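Local structure of exoglucanase A (7CBD) at residues 43-55 against 359-371. The protein hydrolyses beta-1,4-glucosidic linkages of cellulose with inversion of anomeric configuration, releasing cellobiose from non-reducing chain ends through the family 6 catalytic domain carried by this chain. Residues are numbered along the deposited sequence; the frame is centred on the assembly and turned at random.
Sequences RTVAGQPTAVWMD and DAFVWIKPPGESD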
loop_
_atom_site.group_PDB
_atom_site.type_symbol
_atom_site.label_atom_id
_atom_site.label_comp_id
_atom_site.label_asym_id
_atom_site.label_seq_id
_atom_site.Cartn_x
_atom_site.Cartn_y
_atom_site.Cartn_z
ATOM N N ARG A 43 -15.076 15.170 -3.589
ATOM C CA ARG A 43 -14.308 16.169 -4.326
ATOM C C ARG A 43 -13.003 16.512 -3.613
ATOM O O ARG A 43 -11.972 16.711 -4.260
ATOM C CB ARG A 43 -15.157 17.411 -4.587
ATOM C CG ARG A 43 -16.307 17.145 -5.556
ATOM C CD ARG A 43 -16.959 18.423 -6.054
ATOM N NE ARG A 43 -17.582 19.194 -4.980
ATOM C CZ ARG A 43 -18.865 19.102 -4.629
ATOM N NH1 ARG A 43 -19.682 18.255 -5.248
ATOM N NH2 ARG A 43 -19.332 19.861 -3.646
ATOM N N THR A 44 -13.020 16.565 -2.277
ATOM C CA THR A 44 -11.777 16.785 -1.537
ATOM C C THR A 44 -10.787 15.651 -1.770
ATOM O O THR A 44 -9.590 15.889 -1.967
ATOM C CB THR A 44 -12.076 16.923 -0.046
ATOM O OG1 THR A 44 -12.968 18.022 0.147
ATOM C CG2 THR A 44 -10.790 17.160 0.749
ATOM N N VAL A 45 -11.272 14.410 -1.762
ATOM C CA VAL A 45 -10.399 13.260 -1.981
ATOM C C VAL A 45 -9.702 13.354 -3.335
ATOM O O VAL A 45 -8.525 12.987 -3.469
ATOM C CB VAL A 45 -11.213 11.963 -1.828
ATOM C CG1 VAL A 45 -10.415 10.743 -2.278
ATOM C CG2 VAL A 45 -11.673 11.795 -0.389
ATOM N N ALA A 46 -10.410 13.857 -4.352
ATOM C CA ALA A 46 -9.875 13.931 -5.714
ATOM C C ALA A 46 -8.635 14.813 -5.829
ATOM O O ALA A 46 -7.885 14.686 -6.806
ATOM C CB ALA A 46 -10.955 14.438 -6.672
ATOM N N GLY A 47 -8.399 15.700 -4.867
ATOM C CA GLY A 47 -7.222 16.538 -4.907
ATOM C C GLY A 47 -5.983 15.932 -4.294
ATOM O O GLY A 47 -4.931 16.575 -4.298
ATOM N N GLN A 48 -6.066 14.708 -3.774
ATOM C CA GLN A 48 -4.953 14.115 -3.041
ATOM C C GLN A 48 -4.053 13.282 -3.952
ATOM O O GLN A 48 -4.510 12.739 -4.959
ATOM C CB GLN A 48 -5.493 13.237 -1.918
ATOM C CG GLN A 48 -6.211 14.064 -0.866
ATOM C CD GLN A 48 -5.284 15.099 -0.262
ATOM O OE1 GLN A 48 -4.234 14.747 0.262
ATOM N NE2 GLN A 48 -5.644 16.380 -0.371
ATOM N N PRO A 49 -2.767 13.180 -3.600
ATOM C CA PRO A 49 -1.802 12.443 -4.432
ATOM C C PRO A 49 -1.859 10.941 -4.175
ATOM O O PRO A 49 -1.863 10.494 -3.024
ATOM C CB PRO A 49 -0.451 13.017 -3.985
ATOM C CG PRO A 49 -0.671 13.357 -2.550
ATOM C CD PRO A 49 -2.111 13.842 -2.457
ATOM N N THR A 50 -1.865 10.163 -5.259
ATOM C CA THR A 50 -1.864 8.707 -5.211
ATOM C C THR A 50 -0.783 8.173 -6.143
ATOM O O THR A 50 -0.377 8.836 -7.102
ATOM C CB THR A 50 -3.220 8.130 -5.657
ATOM O OG1 THR A 50 -3.560 8.646 -6.952
ATOM C CG2 THR A 50 -4.319 8.480 -4.670
ATOM N N ALA A 51 -0.329 6.954 -5.867
ATOM C CA ALA A 51 0.704 6.352 -6.693
ATOM C C ALA A 51 0.121 5.817 -7.992
ATOM O O ALA A 51 -1.031 5.371 -8.052
ATOM C CB ALA A 51 1.399 5.217 -5.949
ATOM N N VAL A 52 0.945 5.849 -9.035
ATOM C CA VAL A 52 0.622 5.233 -10.313
ATOM C C VAL A 52 1.223 3.834 -10.331
ATOM O O VAL A 52 2.430 3.664 -10.115
ATOM C CB VAL A 52 1.155 6.083 -11.478
ATOM C CG1 VAL A 52 0.999 5.329 -12.793
ATOM C CG2 VAL A 52 0.431 7.421 -11.510
ATOM N N TRP A 53 0.386 2.830 -10.586
ATOM C CA TRP A 53 0.801 1.431 -10.533
ATOM C C TRP A 53 1.140 0.937 -11.933
ATOM O O TRP A 53 0.288 0.958 -12.827
ATOM C CB TRP A 53 -0.316 0.556 -9.963
ATOM C CG TRP A 53 -0.537 0.734 -8.495
ATOM C CD1 TRP A 53 -0.936 1.879 -7.850
ATOM C CD2 TRP A 53 -0.370 -0.265 -7.479
ATOM N NE1 TRP A 53 -1.033 1.644 -6.494
ATOM C CE2 TRP A 53 -0.689 0.340 -6.242
ATOM C CE3 TRP A 53 0.012 -1.609 -7.491
ATOM C CZ2 TRP A 53 -0.622 -0.354 -5.035
ATOM C CZ3 TRP A 53 0.071 -2.293 -6.289
ATOM C CH2 TRP A 53 -0.248 -1.668 -5.081
ATOM N N MET A 54 2.372 0.459 -12.114
ATOM C CA MET A 54 2.717 -0.305 -13.310
ATOM C C MET A 54 2.456 -1.780 -13.001
ATOM O O MET A 54 3.358 -2.575 -12.747
ATOM C CB MET A 54 4.160 -0.033 -13.723
ATOM C CG MET A 54 4.377 1.395 -14.235
ATOM S SD MET A 54 3.553 1.738 -15.811
ATOM C CE MET A 54 2.307 2.937 -15.342
ATOM N N ASP A 55 1.167 -2.133 -12.976
ATOM C CA ASP A 55 0.754 -3.457 -12.514
ATOM C C ASP A 55 0.759 -4.514 -13.609
ATOM O O ASP A 55 0.383 -5.661 -13.346
ATOM C CB ASP A 55 -0.602 -3.417 -11.787
ATOM C CG ASP A 55 -1.727 -2.851 -12.639
ATOM O OD1 ASP A 55 -1.465 -2.341 -13.743
ATOM O OD2 ASP A 55 -2.896 -2.918 -12.193
ATOM N N ASP A 359 9.310 9.195 6.626
ATOM C CA ASP A 359 9.547 10.205 5.600
ATOM C C ASP A 359 8.258 10.913 5.202
ATOM O O ASP A 359 8.286 12.105 4.865
ATOM C CB ASP A 359 10.145 9.558 4.346
ATOM C CG ASP A 359 11.622 9.226 4.483
ATOM O OD1 ASP A 359 12.277 9.633 5.469
ATOM O OD2 ASP A 359 12.138 8.537 3.582
ATOM N N ALA A 360 7.135 10.195 5.206
ATOM C CA ALA A 360 5.853 10.697 4.725
ATOM C C ALA A 360 4.774 9.656 4.982
ATOM O O ALA A 360 5.056 8.462 5.130
ATOM C CB ALA A 360 5.895 10.994 3.224
ATOM N N PHE A 361 3.529 10.134 5.037
ATOM C CA PHE A 361 2.366 9.303 4.744
ATOM C C PHE A 361 2.041 9.486 3.269
ATOM O O PHE A 361 2.121 10.601 2.735
ATOM C CB PHE A 361 1.154 9.708 5.591
ATOM C CG PHE A 361 1.343 9.493 7.064
ATOM C CD1 PHE A 361 2.032 8.386 7.532
ATOM C CD2 PHE A 361 0.819 10.392 7.984
ATOM C CE1 PHE A 361 2.209 8.183 8.887
ATOM C CE2 PHE A 361 0.990 10.192 9.348
ATOM C CZ PHE A 361 1.693 9.090 9.798
ATOM N N VAL A 362 1.683 8.380 2.612
ATOM C CA VAL A 362 1.428 8.347 1.179
ATOM C C VAL A 362 0.167 7.531 0.946
ATOM O O VAL A 362 -0.218 6.698 1.769
ATOM C CB VAL A 362 2.614 7.729 0.402
ATOM C CG1 VAL A 362 3.778 8.696 0.338
ATOM C CG2 VAL A 362 3.051 6.433 1.076
ATOM N N TRP A 363 -0.479 7.773 -0.194
ATOM C CA TRP A 363 -1.559 6.913 -0.686
ATOM C C TRP A 363 -0.975 6.122 -1.848
ATOM O O TRP A 363 -0.930 6.607 -2.986
ATOM C CB TRP A 363 -2.778 7.716 -1.117
ATOM C CG TRP A 363 -3.576 8.246 0.022
ATOM C CD1 TRP A 363 -3.297 8.134 1.360
ATOM C CD2 TRP A 363 -4.802 8.975 -0.075
ATOM N NE1 TRP A 363 -4.291 8.749 2.098
ATOM C CE2 TRP A 363 -5.217 9.282 1.238
ATOM C CE3 TRP A 363 -5.585 9.404 -1.151
ATOM C CZ2 TRP A 363 -6.385 9.999 1.503
ATOM C CZ3 TRP A 363 -6.743 10.118 -0.888
ATOM C CH2 TRP A 363 -7.132 10.409 0.431
ATOM N N ILE A 364 -0.502 4.911 -1.557
ATOM C CA ILE A 364 0.039 4.072 -2.617
ATOM C C ILE A 364 -1.095 3.402 -3.384
ATOM O O ILE A 364 -1.270 3.623 -4.585
ATOM C CB ILE A 364 1.082 3.072 -2.079
ATOM C CG1 ILE A 364 2.227 3.796 -1.357
ATOM C CG2 ILE A 364 1.632 2.243 -3.219
ATOM C CD1 ILE A 364 2.970 4.831 -2.202
ATOM N N LYS A 365 -1.913 2.612 -2.700
ATOM C CA LYS A 365 -3.150 2.142 -3.316
ATOM C C LYS A 365 -4.086 3.334 -3.513
ATOM O O LYS A 365 -4.270 4.124 -2.582
ATOM C CB LYS A 365 -3.819 1.129 -2.399
ATOM C CG LYS A 365 -5.128 0.584 -2.935
ATOM C CD LYS A 365 -4.899 -0.367 -4.100
ATOM C CE LYS A 365 -6.221 -0.958 -4.582
ATOM N NZ LYS A 365 -6.037 -2.042 -5.588
ATOM N N PRO A 366 -4.690 3.509 -4.689
ATOM C CA PRO A 366 -5.626 4.637 -4.878
ATOM C C PRO A 366 -7.005 4.282 -4.352
ATOM O O PRO A 366 -7.614 3.300 -4.811
ATOM C CB PRO A 366 -5.651 4.828 -6.404
ATOM C CG PRO A 366 -4.437 4.046 -6.930
ATOM C CD PRO A 366 -4.349 2.877 -5.974
ATOM N N PRO A 367 -7.530 5.041 -3.388
ATOM C CA PRO A 367 -8.863 4.728 -2.859
ATOM C C PRO A 367 -9.900 4.651 -3.967
ATOM O O PRO A 367 -9.949 5.499 -4.862
ATOM C CB PRO A 367 -9.146 5.893 -1.902
ATOM C CG PRO A 367 -7.781 6.333 -1.455
ATOM C CD PRO A 367 -6.890 6.155 -2.658
ATOM N N GLY A 368 -10.734 3.610 -3.902
ATOM C CA GLY A 368 -11.756 3.370 -4.893
ATOM C C GLY A 368 -11.435 2.257 -5.868
ATOM O O GLY A 368 -12.356 1.699 -6.476
ATOM N N GLU A 369 -10.157 1.910 -6.029
ATOM C CA GLU A 369 -9.785 0.809 -6.905
ATOM C C GLU A 369 -9.907 -0.515 -6.160
ATOM O O GLU A 369 -9.416 -0.656 -5.035
ATOM C CB GLU A 369 -8.359 1.012 -7.420
ATOM C CG GLU A 369 -8.274 2.190 -8.380
ATOM C CD GLU A 369 -6.915 2.390 -9.014
ATOM O OE1 GLU A 369 -5.997 1.574 -8.793
ATOM O OE2 GLU A 369 -6.782 3.379 -9.753
ATOM N N SER A 370 -10.545 -1.490 -6.801
ATOM C CA SER A 370 -10.759 -2.795 -6.198
ATOM C C SER A 370 -9.438 -3.533 -5.986
ATOM O O SER A 370 -8.455 -3.330 -6.712
ATOM C CB SER A 370 -11.639 -3.630 -7.122
ATOM O OG SER A 370 -11.860 -4.919 -6.587
ATOM N N ASP A 371 -9.427 -4.413 -4.984
ATOM C CA ASP A 371 -8.310 -5.321 -4.760
ATOM C C ASP A 371 -8.415 -6.597 -5.582
ATOM O O ASP A 371 -7.435 -7.345 -5.672
ATOM C CB ASP A 371 -8.215 -5.725 -3.285
ATOM C CG ASP A 371 -7.973 -4.544 -2.370
ATOM O OD1 ASP A 371 -7.299 -3.585 -2.801
ATOM O OD2 ASP A 371 -8.442 -4.586 -1.217
HETATM O O HOH W 1 0.613 9.847 -1.800
#
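The indole of W53 meets the backbone of I364 edge-on, NE1 donating to I364 O over 2.8 Å in a nearly straight bond (162°). The oxygen lies close to the ring plane, but NE1 approaches from above the carbonyl plane. Two apolar groups flank this rim of the ring, one on each side of its plane: CZ2 rests 3.9 Å from I364 CG2, and P366 CD comes obliquely to within 3.6 Å of NE1. A second tryptophan, W363, extends roughly at right angles to it, toward the end of helix 36-45. With CG anti to its carbonyl carbon (chi1 -75°), its six-membered ring extends past T50, whose CG2 sits in the ring plane at the edge. Farther out, Q48 CB lies 3.5 Å from CZ3, and V45 CG1 also approaches that atom. P367 CG covers one face of the indole, off-centre, while W363 NE1 donates to R344 O. Between the two rings the backbones are joined directly: A51 N donates to W363 O at 3.0 Å, an oxygen that T50 CA also approaches in a CA-H...O contact, and one water bridges P49 O and W363 N. A51 CB packs on I364, 3.4 Å from its carbonyl oxygen. The contact joins the entry to strand 52-54, paired in parallel with 87-93, to the chain leaving strand 358-362, paired likewise with 291-295, in the distorted barrel of family 6 enzymes. Just beyond, K365 NZ donates to S370 O and forms a salt bridge with D371, a predicted active-site residue whose carboxylate also engages R298 and N336 N. The W53 bond restrains the I364 carbonyl, directly before K365, and so may help to place this lysine, one of several partners of that carboxylate.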